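Local coordinates for protein Esterase/lipase (Lactobacillus rhamnosus, PDB 4N5H) that probably hydrolyses carboxylic esters, and perhaps also transfers acyl groups, using the alpha/beta-hydrolase fold, at residues 185-190 and 250-255; 155-160 and 230-235; 114-119 and 149-154; 181-186 and 236-241. The protein carries 1 engineered substitution. All coordinates share one frame; numbering follows the deposited sequence. Where two conformers were deposited one is given.

Contact 1. Residues 185-190 and 250-255; sequences PVAEPS and QALLKV
Leu-252 holds CG anti to its backbone N (chi1 -171°), and from there its CD2 methyl reaches the loop at Pro-185 and Ala-187. Glu-188 carries a bend at chi2 (-72°), which places CD beside Val-255 on the helix. These two side chains do most of the work. CD2 of Leu-252 lies 3.9 Å from CG of Pro-185, and the two side chains cross at about a right angle. The same methyl is 4.2 Å from CB of Ala-187. Glu-188 reaches from the loop to the helix. Its CG lies 4.5 Å from CB of Ala-251, a loose methylene-to-methyl contact. OE2 of Glu-188 is 4.1 Å from CG2 of Val-255. The polar end of Glu-188 finds its partners elsewhere: OE1 is hydrogen-bonded to Ser-224 OG. Its backbone N bonds OE1 of Gln-248, from the same helix 246-258. Phe-223 of helix 223-226 touches Glu-188, Leu-252 and Val-255. The contact joins the loop after strand 179-183 to helix 246-258, with Pro-185 near the probable catalytic triad. It rests on van der Waals packing alone. The carboxylate of Glu-188 is buried next to a methyl group, but both its oxygens have hydrogen-bond partners outside the contact, which would probably offset the cost of burying a charge.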
loop_
_atom_site.group_PDB
_atom_site.type_symbol
_atom_site.label_atom_id
_atom_site.label_comp_id
_atom_site.label_asym_id
_atom_site.label_seq_id
_atom_site.Cartn_x
_atom_site.Cartn_y
_atom_site.Cartn_z
ATOM N N PRO A 185 30.661 13.473 1.993
ATOM C CA PRO A 185 31.167 12.707 3.121
ATOM C C PRO A 185 31.429 13.592 4.342
ATOM O O PRO A 185 31.726 14.781 4.198
ATOM C CB PRO A 185 32.510 12.187 2.640
ATOM C CG PRO A 185 32.910 13.180 1.633
ATOM C CD PRO A 185 31.622 13.514 0.892
ATOM N N VAL A 186 31.351 12.980 5.517
ATOM C CA VAL A 186 31.857 13.549 6.775
ATOM C C VAL A 186 33.165 12.857 7.139
ATOM O O VAL A 186 33.260 12.149 8.104
ATOM C CB VAL A 186 30.778 13.550 7.816
ATOM C CG1 VAL A 186 31.244 14.366 9.036
ATOM C CG2 VAL A 186 29.584 14.275 7.201
ATOM N N ALA A 187 34.134 13.004 6.276
ATOM C CA ALA A 187 35.329 12.194 6.406
ATOM C C ALA A 187 36.319 12.681 7.465
ATOM O O ALA A 187 37.229 11.887 7.856
ATOM C CB ALA A 187 36.004 12.009 5.074
ATOM N N GLU A 188 36.129 13.941 7.933
ATOM C CA GLU A 188 36.959 14.513 8.996
ATOM C C GLU A 188 36.112 14.892 10.202
ATOM O O GLU A 188 35.888 16.088 10.472
ATOM C CB GLU A 188 37.738 15.718 8.437
ATOM C CG GLU A 188 38.619 15.397 7.261
ATOM C CD GLU A 188 39.850 14.588 7.661
ATOM O OE1 GLU A 188 40.611 15.038 8.563
ATOM O OE2 GLU A 188 40.065 13.544 7.091
ATOM N N PRO A 189 35.575 13.884 10.923
ATOM C CA PRO A 189 34.597 14.183 11.968
ATOM C C PRO A 189 35.202 15.086 13.074
ATOM O O PRO A 189 34.438 15.863 13.714
ATOM C CB PRO A 189 34.247 12.849 12.548
ATOM C CG PRO A 189 34.995 11.866 11.909
ATOM C CD PRO A 189 35.616 12.431 10.688
ATOM N N SER A 190 36.532 15.091 13.203
ATOM C CA SER A 190 37.151 15.942 14.304
ATOM C C SER A 190 36.989 17.421 14.010
ATOM O O SER A 190 37.039 18.239 14.977
ATOM C CB SER A 190 38.648 15.575 14.537
ATOM O OG SER A 190 38.682 14.288 14.995
ATOM N N GLN A 250 35.415 20.426 1.382
ATOM C CA GLN A 250 36.594 21.317 1.229
ATOM C C GLN A 250 37.796 20.769 2.025
ATOM O O GLN A 250 38.904 20.754 1.511
ATOM C CB GLN A 250 36.313 22.737 1.699
ATOM C CG GLN A 250 35.234 23.395 0.839
ATOM C CD GLN A 250 35.022 24.849 1.224
ATOM O OE1 GLN A 250 34.526 25.178 2.294
ATOM N NE2 GLN A 250 35.342 25.705 0.306
ATOM N N ALA A 251 37.567 20.338 3.225
ATOM C CA ALA A 251 38.633 19.764 4.074
ATOM C C ALA A 251 39.193 18.526 3.442
ATOM O O ALA A 251 40.433 18.325 3.393
ATOM C CB ALA A 251 38.135 19.452 5.469
ATOM N N LEU A 252 38.322 17.628 2.948
ATOM C CA LEU A 252 38.809 16.443 2.275
ATOM C C LEU A 252 39.638 16.681 1.041
ATOM O O LEU A 252 40.625 15.987 0.776
ATOM C CB LEU A 252 37.631 15.529 1.852
ATOM C CG LEU A 252 38.048 14.192 1.334
ATOM C CD1 LEU A 252 38.952 13.433 2.307
ATOM C CD2 LEU A 252 36.743 13.352 1.175
ATOM N N LEU A 253 39.290 17.703 0.247
ATOM C CA LEU A 253 40.103 17.958 -0.895
ATOM C C LEU A 253 41.598 18.310 -0.488
ATOM O O LEU A 253 42.531 17.922 -1.146
ATOM C CB LEU A 253 39.532 19.098 -1.707
ATOM C CG LEU A 253 38.255 18.831 -2.495
ATOM C CD1 LEU A 253 37.738 20.181 -2.997
ATOM C CD2 LEU A 253 38.551 17.875 -3.590
ATOM N N LYS A 254 41.730 19.084 0.542
ATOM C CA LYS A 254 43.038 19.428 1.031
ATOM C C LYS A 254 43.803 18.188 1.473
ATOM O O LYS A 254 44.990 18.066 1.249
ATOM C CB LYS A 254 42.953 20.440 2.184
ATOM C CG LYS A 254 42.539 21.804 1.703
ATOM C CD LYS A 254 42.247 22.686 2.909
ATOM C CE LYS A 254 41.863 24.047 2.399
ATOM N NZ LYS A 254 40.982 24.615 3.438
ATOM N N VAL A 255 43.127 17.268 2.161
ATOM C CA VAL A 255 43.754 15.949 2.503
ATOM C C VAL A 255 44.142 15.147 1.292
ATOM O O VAL A 255 45.271 14.580 1.216
ATOM C CB VAL A 255 42.848 15.080 3.398
ATOM C CG1 VAL A 255 43.517 13.741 3.663
ATOM C CG2 VAL A 255 42.481 15.848 4.645
#

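Contact 2. Residues 155-160 and 230-235; sequences VACIQQ and LDLPPF
Leu-232 and Leu-230 are the two bumps, and Cys-157 and Gln-160 supply the hollow for the first. The CD2 methyl of Leu-232 meets both, 3.8 Å from CA of Cys-157 and 3.7 Å from CG of Gln-160. SG of Cys-157 closes another side of this hollow, 4.0 Å from the same CD2. Leu-230 fills a second dip. Its CD1 rests 3.5 Å from the carbonyl O of Cys-157 and 3.9 Å from CB of that residue. Gln-160 forms a curved wall beside Leu-232. A bend at chi2 (-44°) turns CD back along the helix, and NE2 donates to Ala-156 O at 2.8 Å. The acceptor lies 19° out of the glutamine amide plane. This bond holds the amide against Pro-233, where NE2 meets CD tip to tip at 3.9 Å. An alanine in place of Gln-160 would probably open a gap beside Leu-232 CD2 and leave Ala-156 O without this donor. CB of Ala-156 is 3.9 Å from CZ of Phe-235, approaching the ring obliquely. The loop 230-235 thus runs beside residues 156-160 and leads into strand 235-240. Val-180 of strand 179-183 touches Ala-156, Pro-233 and Phe-235. Helix 223-226 packs on Cys-157, while helix 112-129 meets Ile-158, whose side chain starts away from the loop.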
loop_
_atom_site.group_PDB
_atom_site.type_symbol
_atom_site.label_atom_id
_atom_site.label_comp_id
_atom_site.label_asym_id
_atom_site.label_seq_id
_atom_site.Cartn_x
_atom_site.Cartn_y
_atom_site.Cartn_z
ATOM N N VAL A 155 37.187 2.325 5.113
ATOM C CA VAL A 155 37.245 0.973 4.611
ATOM C C VAL A 155 38.263 0.886 3.443
ATOM O O VAL A 155 39.070 0.004 3.377
ATOM C CB VAL A 155 35.819 0.549 4.104
ATOM C CG1 VAL A 155 35.871 -0.664 3.170
ATOM C CG2 VAL A 155 34.913 0.272 5.250
ATOM N N ALA A 156 38.271 1.911 2.560
ATOM C CA ALA A 156 39.195 1.953 1.413
ATOM C C ALA A 156 40.665 1.936 1.898
ATOM O O ALA A 156 41.465 1.216 1.307
ATOM C CB ALA A 156 38.968 3.190 0.587
ATOM N N CYS A 157 40.950 2.623 2.964
ATOM C CA CYS A 157 42.314 2.641 3.513
ATOM C C CYS A 157 42.661 1.363 4.247
ATOM O O CYS A 157 43.759 0.779 4.079
ATOM C CB CYS A 157 42.451 3.792 4.479
ATOM S SG CYS A 157 42.369 5.429 3.684
ATOM N N ILE A 158 41.715 0.904 5.052
ATOM C CA ILE A 158 41.927 -0.324 5.842
ATOM C C ILE A 158 42.185 -1.494 4.942
ATOM O O ILE A 158 43.059 -2.322 5.220
ATOM C CB ILE A 158 40.783 -0.589 6.828
ATOM C CG1 ILE A 158 40.663 0.539 7.846
ATOM C CG2 ILE A 158 40.940 -1.941 7.528
ATOM C CD1 ILE A 158 39.322 0.635 8.515
ATOM N N GLN A 159 41.479 -1.619 3.838
ATOM C CA GLN A 159 41.678 -2.701 2.935
ATOM C C GLN A 159 43.115 -2.752 2.373
ATOM O O GLN A 159 43.535 -3.822 1.944
ATOM C CB GLN A 159 40.618 -2.616 1.824
ATOM C CG GLN A 159 40.823 -3.525 0.634
ATOM C CD GLN A 159 40.654 -5.010 0.919
ATOM O OE1 GLN A 159 40.183 -5.393 1.974
ATOM N NE2 GLN A 159 40.990 -5.837 -0.059
ATOM N N GLN A 160 43.832 -1.615 2.339
ATOM C CA GLN A 160 45.150 -1.601 1.767
ATOM C C GLN A 160 46.256 -1.806 2.826
ATOM O O GLN A 160 47.430 -1.853 2.482
ATOM C CB GLN A 160 45.425 -0.249 1.117
ATOM C CG GLN A 160 44.396 0.325 0.310
ATOM C CD GLN A 160 43.750 -0.646 -0.608
ATOM O OE1 GLN A 160 44.399 -1.587 -1.126
ATOM N NE2 GLN A 160 42.371 -0.421 -0.838
ATOM N N LEU A 230 49.733 5.108 1.932
ATOM C CA LEU A 230 49.128 3.981 1.297
ATOM C C LEU A 230 48.929 4.232 -0.144
ATOM O O LEU A 230 48.707 5.402 -0.547
ATOM C CB LEU A 230 47.749 3.740 1.934
ATOM C CG LEU A 230 47.722 3.375 3.388
ATOM C CD1 LEU A 230 46.257 3.198 3.804
ATOM C CD2 LEU A 230 48.513 2.103 3.681
ATOM N N ASP A 231 48.956 3.185 -0.944
ATOM C CA ASP A 231 48.612 3.334 -2.330
ATOM C C ASP A 231 47.139 2.949 -2.442
ATOM O O ASP A 231 46.732 1.797 -2.189
ATOM C CB ASP A 231 49.443 2.449 -3.219
ATOM C CG ASP A 231 50.872 2.953 -3.391
ATOM O OD1 ASP A 231 51.188 4.126 -3.088
ATOM O OD2 ASP A 231 51.651 2.127 -3.860
ATOM N N LEU A 232 46.364 3.946 -2.801
ATOM C CA LEU A 232 44.872 3.872 -2.757
ATOM C C LEU A 232 44.278 3.772 -4.167
ATOM O O LEU A 232 44.818 4.252 -5.147
ATOM C CB LEU A 232 44.289 5.086 -1.960
ATOM C CG LEU A 232 44.630 5.105 -0.486
ATOM C CD1 LEU A 232 44.244 6.412 0.121
ATOM C CD2 LEU A 232 43.967 3.960 0.368
ATOM N N PRO A 233 43.023 3.268 -4.233
ATOM C CA PRO A 233 42.310 3.452 -5.452
ATOM C C PRO A 233 42.026 4.929 -5.726
ATOM O O PRO A 233 42.069 5.786 -4.808
ATOM C CB PRO A 233 40.966 2.684 -5.182
ATOM C CG PRO A 233 40.885 2.547 -3.751
ATOM C CD PRO A 233 42.223 2.714 -3.140
ATOM N N PRO A 234 41.530 5.193 -6.927
ATOM C CA PRO A 234 41.017 6.527 -7.210
ATOM C C PRO A 234 39.668 6.785 -6.479
ATOM O O PRO A 234 38.963 5.825 -6.168
ATOM C CB PRO A 234 40.773 6.541 -8.694
ATOM C CG PRO A 234 41.131 5.193 -9.146
ATOM C CD PRO A 234 41.360 4.278 -8.031
ATOM N N PHE A 235 39.485 8.049 -6.123
ATOM C CA PHE A 235 38.308 8.560 -5.428
ATOM C C PHE A 235 37.523 9.458 -6.343
ATOM O O PHE A 235 38.035 10.060 -7.328
ATOM C CB PHE A 235 38.632 9.324 -4.196
ATOM C CG PHE A 235 39.038 8.428 -3.020
ATOM C CD1 PHE A 235 40.248 7.757 -3.001
ATOM C CD2 PHE A 235 38.189 8.240 -1.919
ATOM C CE1 PHE A 235 40.597 6.934 -1.924
ATOM C CE2 PHE A 235 38.581 7.467 -0.872
ATOM C CZ PHE A 235 39.742 6.772 -0.865
#

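Contact 3. Residues 114-119 and 149-154; sequences GQIQDI and GHLASL
Leu-151 lies on the helix that follows the probable nucleophile elbow of this alpha/beta hydrolase, and it packs against Ile-116 and Ile-119 of helix 112-129. The elbow is a sharp turn in which a strand hands the nucleophilic serine to the start of a helix; Leu-151 touches it. The two helix segments cross at -70°, with axes 10.8 Å apart at closest approach. Such a steep crossing keeps the contact short, and Leu-151 has the largest share. Its CG is anti to the carbonyl carbon (chi1 -69°), and the two methyls beyond it part to different neighbours. CD2 meets CD1 of Ile-116 at 4.0 Å. CD1 meets CD1 of Ile-119, also at 4.0 Å, and that Ile-119 methyl lies 3.9 Å from CB of Leu-151 as well. Ile-116 reaches one turn further: its CD1 is 4.1 Å from CB of Leu-154, the side chains crossing at about a right angle. Gln-115 lies across Leu-151, with OE1 4.1 Å from CD2. This buried OE1 has no hydrogen-bonding partner in the model. NE2 of the same amide is held by the carbonyl oxygens of Arg-105 and Trp-77, which should fix how the group is turned. Ile-72 of strand 66-72 touches Ile-119 and Leu-151, so the sheet backs the crossing. Leu-112, earlier on helix 112-129, packs on Leu-151 and Leu-154, while Val-155 and Ile-158 continue the interface along helix 147-158.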
loop_
_atom_site.group_PDB
_atom_site.type_symbol
_atom_site.label_atom_id
_atom_site.label_comp_id
_atom_site.label_asym_id
_atom_site.label_seq_id
_atom_site.Cartn_x
_atom_site.Cartn_y
_atom_site.Cartn_z
ATOM N N GLY A 114 33.173 -1.620 15.693
ATOM C CA GLY A 114 32.054 -2.595 15.464
ATOM C C GLY A 114 31.457 -2.275 14.069
ATOM O O GLY A 114 31.163 -3.226 13.338
ATOM N N GLN A 115 31.329 -1.023 13.734
ATOM C CA GLN A 115 30.744 -0.600 12.402
ATOM C C GLN A 115 31.624 -1.062 11.255
ATOM O O GLN A 115 31.153 -1.642 10.256
ATOM C CB GLN A 115 30.449 0.912 12.290
ATOM C CG GLN A 115 29.429 1.284 13.345
ATOM C CD GLN A 115 28.937 2.673 13.207
ATOM O OE1 GLN A 115 29.666 3.601 12.846
ATOM N NE2 GLN A 115 27.665 2.833 13.436
ATOM N N ILE A 116 32.926 -0.842 11.389
ATOM C CA ILE A 116 33.897 -1.276 10.401
ATOM C C ILE A 116 33.960 -2.779 10.271
ATOM O O ILE A 116 33.965 -3.317 9.167
ATOM C CB ILE A 116 35.300 -0.669 10.708
ATOM C CG1 ILE A 116 35.250 0.895 10.543
ATOM C CG2 ILE A 116 36.345 -1.405 9.882
ATOM C CD1 ILE A 116 35.193 1.376 9.082
ATOM N N GLN A 117 33.850 -3.483 11.390
ATOM C CA GLN A 117 33.840 -4.955 11.364
ATOM C C GLN A 117 32.596 -5.468 10.643
ATOM O O GLN A 117 32.700 -6.411 9.830
ATOM C CB GLN A 117 33.943 -5.520 12.763
ATOM C CG GLN A 117 35.338 -5.368 13.298
ATOM C CD GLN A 117 35.506 -5.921 14.759
ATOM O OE1 GLN A 117 34.546 -6.286 15.425
ATOM N NE2 GLN A 117 36.740 -5.994 15.220
ATOM N N ASP A 118 31.455 -4.825 10.918
ATOM C CA ASP A 118 30.207 -5.223 10.208
ATOM C C ASP A 118 30.340 -5.021 8.721
ATOM O O ASP A 118 30.028 -5.906 7.914
ATOM C CB ASP A 118 29.007 -4.432 10.716
ATOM C CG ASP A 118 28.577 -4.841 12.129
ATOM O OD1 ASP A 118 29.063 -5.894 12.655
ATOM O OD2 ASP A 118 27.747 -4.115 12.726
ATOM N N ILE A 119 30.860 -3.866 8.339
ATOM C CA ILE A 119 31.060 -3.624 6.868
ATOM C C ILE A 119 31.995 -4.615 6.227
ATOM O O ILE A 119 31.679 -5.198 5.176
ATOM C CB ILE A 119 31.437 -2.138 6.588
ATOM C CG1 ILE A 119 30.384 -1.161 7.027
ATOM C CG2 ILE A 119 31.783 -1.931 5.171
ATOM C CD1 ILE A 119 30.787 0.301 7.171
ATOM N N GLY A 149 29.915 7.954 3.775
ATOM C CA GLY A 149 31.122 8.361 3.078
ATOM C C GLY A 149 32.381 8.351 3.966
ATOM O O GLY A 149 33.434 8.011 3.526
ATOM N N HIS A 150 32.209 8.736 5.198
ATOM C CA HIS A 150 33.268 8.558 6.209
ATOM C C HIS A 150 33.638 7.105 6.258
ATOM O O HIS A 150 34.829 6.778 6.124
ATOM C CB HIS A 150 32.747 8.964 7.578
ATOM C CG HIS A 150 33.627 8.585 8.709
ATOM N ND1 HIS A 150 33.344 7.574 9.584
ATOM C CD2 HIS A 150 34.807 9.138 9.134
ATOM C CE1 HIS A 150 34.291 7.515 10.513
ATOM N NE2 HIS A 150 35.237 8.398 10.206
ATOM N N LEU A 151 32.668 6.229 6.449
ATOM C CA LEU A 151 32.955 4.822 6.629
ATOM C C LEU A 151 33.586 4.251 5.376
ATOM O O LEU A 151 34.575 3.497 5.450
ATOM C CB LEU A 151 31.696 4.066 6.996
ATOM C CG LEU A 151 31.081 4.348 8.394
ATOM C CD1 LEU A 151 29.648 3.899 8.516
ATOM C CD2 LEU A 151 31.935 3.734 9.458
ATOM N N ALA A 152 33.076 4.607 4.182
ATOM C CA ALA A 152 33.651 4.127 2.957
ATOM C C ALA A 152 35.120 4.589 2.827
ATOM O O ALA A 152 35.949 3.803 2.287
ATOM C CB ALA A 152 32.896 4.569 1.747
ATOM N N SER A 153 35.430 5.830 3.214
ATOM C CA SER A 153 36.766 6.365 3.056
ATOM C C SER A 153 37.733 5.578 3.954
ATOM O O SER A 153 38.855 5.295 3.557
ATOM C CB SER A 153 36.854 7.885 3.291
ATOM O OG SER A 153 36.815 8.199 4.698
ATOM N N LEU A 154 37.245 5.237 5.149
ATOM C CA LEU A 154 38.077 4.383 6.079
ATOM C C LEU A 154 38.249 2.972 5.603
ATOM O O LEU A 154 39.378 2.414 5.633
ATOM C CB LEU A 154 37.485 4.418 7.488
ATOM C CG LEU A 154 38.066 5.412 8.466
ATOM C CD1 LEU A 154 37.966 6.864 7.978
ATOM C CD2 LEU A 154 37.493 5.306 9.882
#

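Contact 4. Residues 181-186 and 236-241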
loop_
_atom_site.group_PDB
_atom_site.type_symbol
_atom_site.label_atom_id
_atom_site.label_comp_id
_atom_site.label_asym_id
_atom_site.label_seq_id
_atom_site.Cartn_x
_atom_site.Cartn_y
_atom_site.Cartn_z
ATOM N N ALA A 181 33.634 6.291 -4.394
ATOM C CA ALA A 181 32.836 7.507 -4.609
ATOM C C ALA A 181 32.159 7.953 -3.306
ATOM O O ALA A 181 31.416 7.182 -2.687
ATOM C CB ALA A 181 31.796 7.326 -5.643
ATOM N N LEU A 182 32.499 9.150 -2.887
ATOM C CA LEU A 182 31.999 9.684 -1.607
ATOM C C LEU A 182 31.003 10.765 -1.899
ATOM O O LEU A 182 31.324 11.740 -2.578
ATOM C CB LEU A 182 33.134 10.205 -0.773
ATOM C CG LEU A 182 34.317 9.256 -0.554
ATOM C CD1 LEU A 182 35.434 9.961 0.202
ATOM C CD2 LEU A 182 33.940 7.958 0.083
ATOM N N VAL A 183 29.815 10.657 -1.354
ATOM C CA VAL A 183 28.777 11.644 -1.582
ATOM C C VAL A 183 28.591 12.451 -0.275
ATOM O O VAL A 183 28.122 11.916 0.704
ATOM C CB VAL A 183 27.402 10.999 -1.992
ATOM C CG1 VAL A 183 26.279 12.017 -2.154
ATOM C CG2 VAL A 183 27.561 10.235 -3.288
ATOM N N CYS A 184 28.906 13.739 -0.314
ATOM C CA CYS A 184 28.851 14.627 0.832
ATOM C C CYS A 184 29.415 13.967 2.098
ATOM O O CYS A 184 28.762 13.887 3.123
ATOM C CB CYS A 184 27.419 15.117 1.154
ATOM S SG CYS A 184 26.655 15.980 -0.252
ATOM N N PRO A 185 30.661 13.473 1.993
ATOM C CA PRO A 185 31.167 12.707 3.121
ATOM C C PRO A 185 31.429 13.592 4.342
ATOM O O PRO A 185 31.726 14.781 4.198
ATOM C CB PRO A 185 32.510 12.187 2.640
ATOM C CG PRO A 185 32.910 13.180 1.633
ATOM C CD PRO A 185 31.622 13.514 0.892
ATOM N N VAL A 186 31.351 12.980 5.517
ATOM C CA VAL A 186 31.857 13.549 6.775
ATOM C C VAL A 186 33.165 12.857 7.139
ATOM O O VAL A 186 33.260 12.149 8.104
ATOM C CB VAL A 186 30.778 13.550 7.816
ATOM C CG1 VAL A 186 31.244 14.366 9.036
ATOM C CG2 VAL A 186 29.584 14.275 7.201
ATOM N N MET A 236 36.215 9.572 -6.042
ATOM C CA MET A 236 35.371 10.597 -6.708
ATOM C C MET A 236 34.568 11.305 -5.635
ATOM O O MET A 236 33.884 10.618 -4.796
ATOM C CB MET A 236 34.453 9.965 -7.721
ATOM C CG MET A 236 33.567 10.947 -8.448
ATOM S SD MET A 236 32.488 10.141 -9.622
ATOM C CE MET A 236 31.614 11.580 -10.287
ATOM N N LEU A 237 34.660 12.612 -5.572
ATOM C CA LEU A 237 34.031 13.371 -4.530
ATOM C C LEU A 237 32.855 14.118 -5.145
ATOM O O LEU A 237 33.039 14.901 -6.072
ATOM C CB LEU A 237 34.980 14.367 -3.874
ATOM C CG LEU A 237 34.408 15.311 -2.865
ATOM C CD1 LEU A 237 33.812 14.501 -1.694
ATOM C CD2 LEU A 237 35.514 16.273 -2.369
ATOM N N ILE A 238 31.676 13.821 -4.607
ATOM C CA ILE A 238 30.373 14.334 -5.049
ATOM C C ILE A 238 29.747 15.154 -3.980
ATOM O O ILE A 238 29.698 14.759 -2.816
ATOM C CB ILE A 238 29.477 13.150 -5.427
ATOM C CG1 ILE A 238 30.063 12.382 -6.594
ATOM C CG2 ILE A 238 28.045 13.576 -5.694
ATOM C CD1 ILE A 238 29.474 10.987 -6.800
ATOM N N GLY A 239 29.168 16.303 -4.369
ATOM C CA GLY A 239 28.499 17.162 -3.398
ATOM C C GLY A 239 28.271 18.516 -4.004
ATOM O O GLY A 239 27.938 18.618 -5.215
ATOM N N GLY A 240 28.399 19.557 -3.188
ATOM C CA GLY A 240 28.214 20.885 -3.732
ATOM C C GLY A 240 28.137 21.942 -2.698
ATOM O O GLY A 240 28.039 21.687 -1.493
ATOM N N GLN A 241 28.132 23.217 -3.167
ATOM C CA GLN A 241 28.136 24.326 -2.260
ATOM C C GLN A 241 26.859 24.501 -1.474
ATOM O O GLN A 241 26.900 25.169 -0.444
ATOM C CB GLN A 241 28.390 25.617 -3.079
ATOM C CG GLN A 241 29.699 25.545 -3.776
ATOM C CD GLN A 241 30.060 26.868 -4.413
ATOM O OE1 GLN A 241 29.272 27.454 -5.142
ATOM N NE2 GLN A 241 31.299 27.298 -4.186
#
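Ile-238 pairs with Val-183 in a parallel ladder and loses more surface here than any other residue of the two strands. Its backbone straddles its partner: N donates to Leu-182 O at 2.9 Å, and O accepts from Cys-184 N at 2.8 Å. The second bond is almost straight, 178° at the hydrogen. On the same sheet face, CD1 of Ile-238 lies 4.1 Å from CG2 of Val-183. Met-236 and Ala-181 form the next pair on that face, with CB atoms 4.3 Å apart. Met-236 O takes the N-H of Leu-182 at 2.8 Å and also a CA-H contact from Ala-181, CA to O 3.3 Å. The extended methionine side chain runs on to Met-297 and Thr-300 of helix 288-311. On the other face CD1 of Leu-237 meets CD of Pro-185 at 3.5 Å. Past the ladder, SG of Cys-184 lies 3.8 Å from CA of Gly-239; the glycine lets the sulfur lie close to the backbone. Cys-184 also touches Asp-243 and His-278, members of the probable catalytic triad. Strand 179-183 lies between strands 140-145 and 235-240, all parallel. Helix 288-311 packs on the face of Ala-181, Met-236 and Ile-238, and helix 246-258 on the face of Leu-182 and Leu-237.

How the contacts relate
Contact 3 closes first along the chain. Contact 2 then opens on the same helix, 147-158, and their centres lie 12 Å apart. Contact 4 opens on strand 179-183 and contact 1 in the loop that follows, while contact 2 is still open. These two share Pro-185 and Val-186, and their centres are 10 Å apart. Their second segments follow each other as strand 235-240 and helix 246-258. Contact 2 crosses both in chain order. Contact 4 pairs two sheet strands and runs on into the loop. Its Leu-182 links the set, touching Leu-252, Phe-235 and Ala-152 of contacts 1, 2 and 3. Together the contacts pack helices and loops around strands that lead to the probable catalytic site.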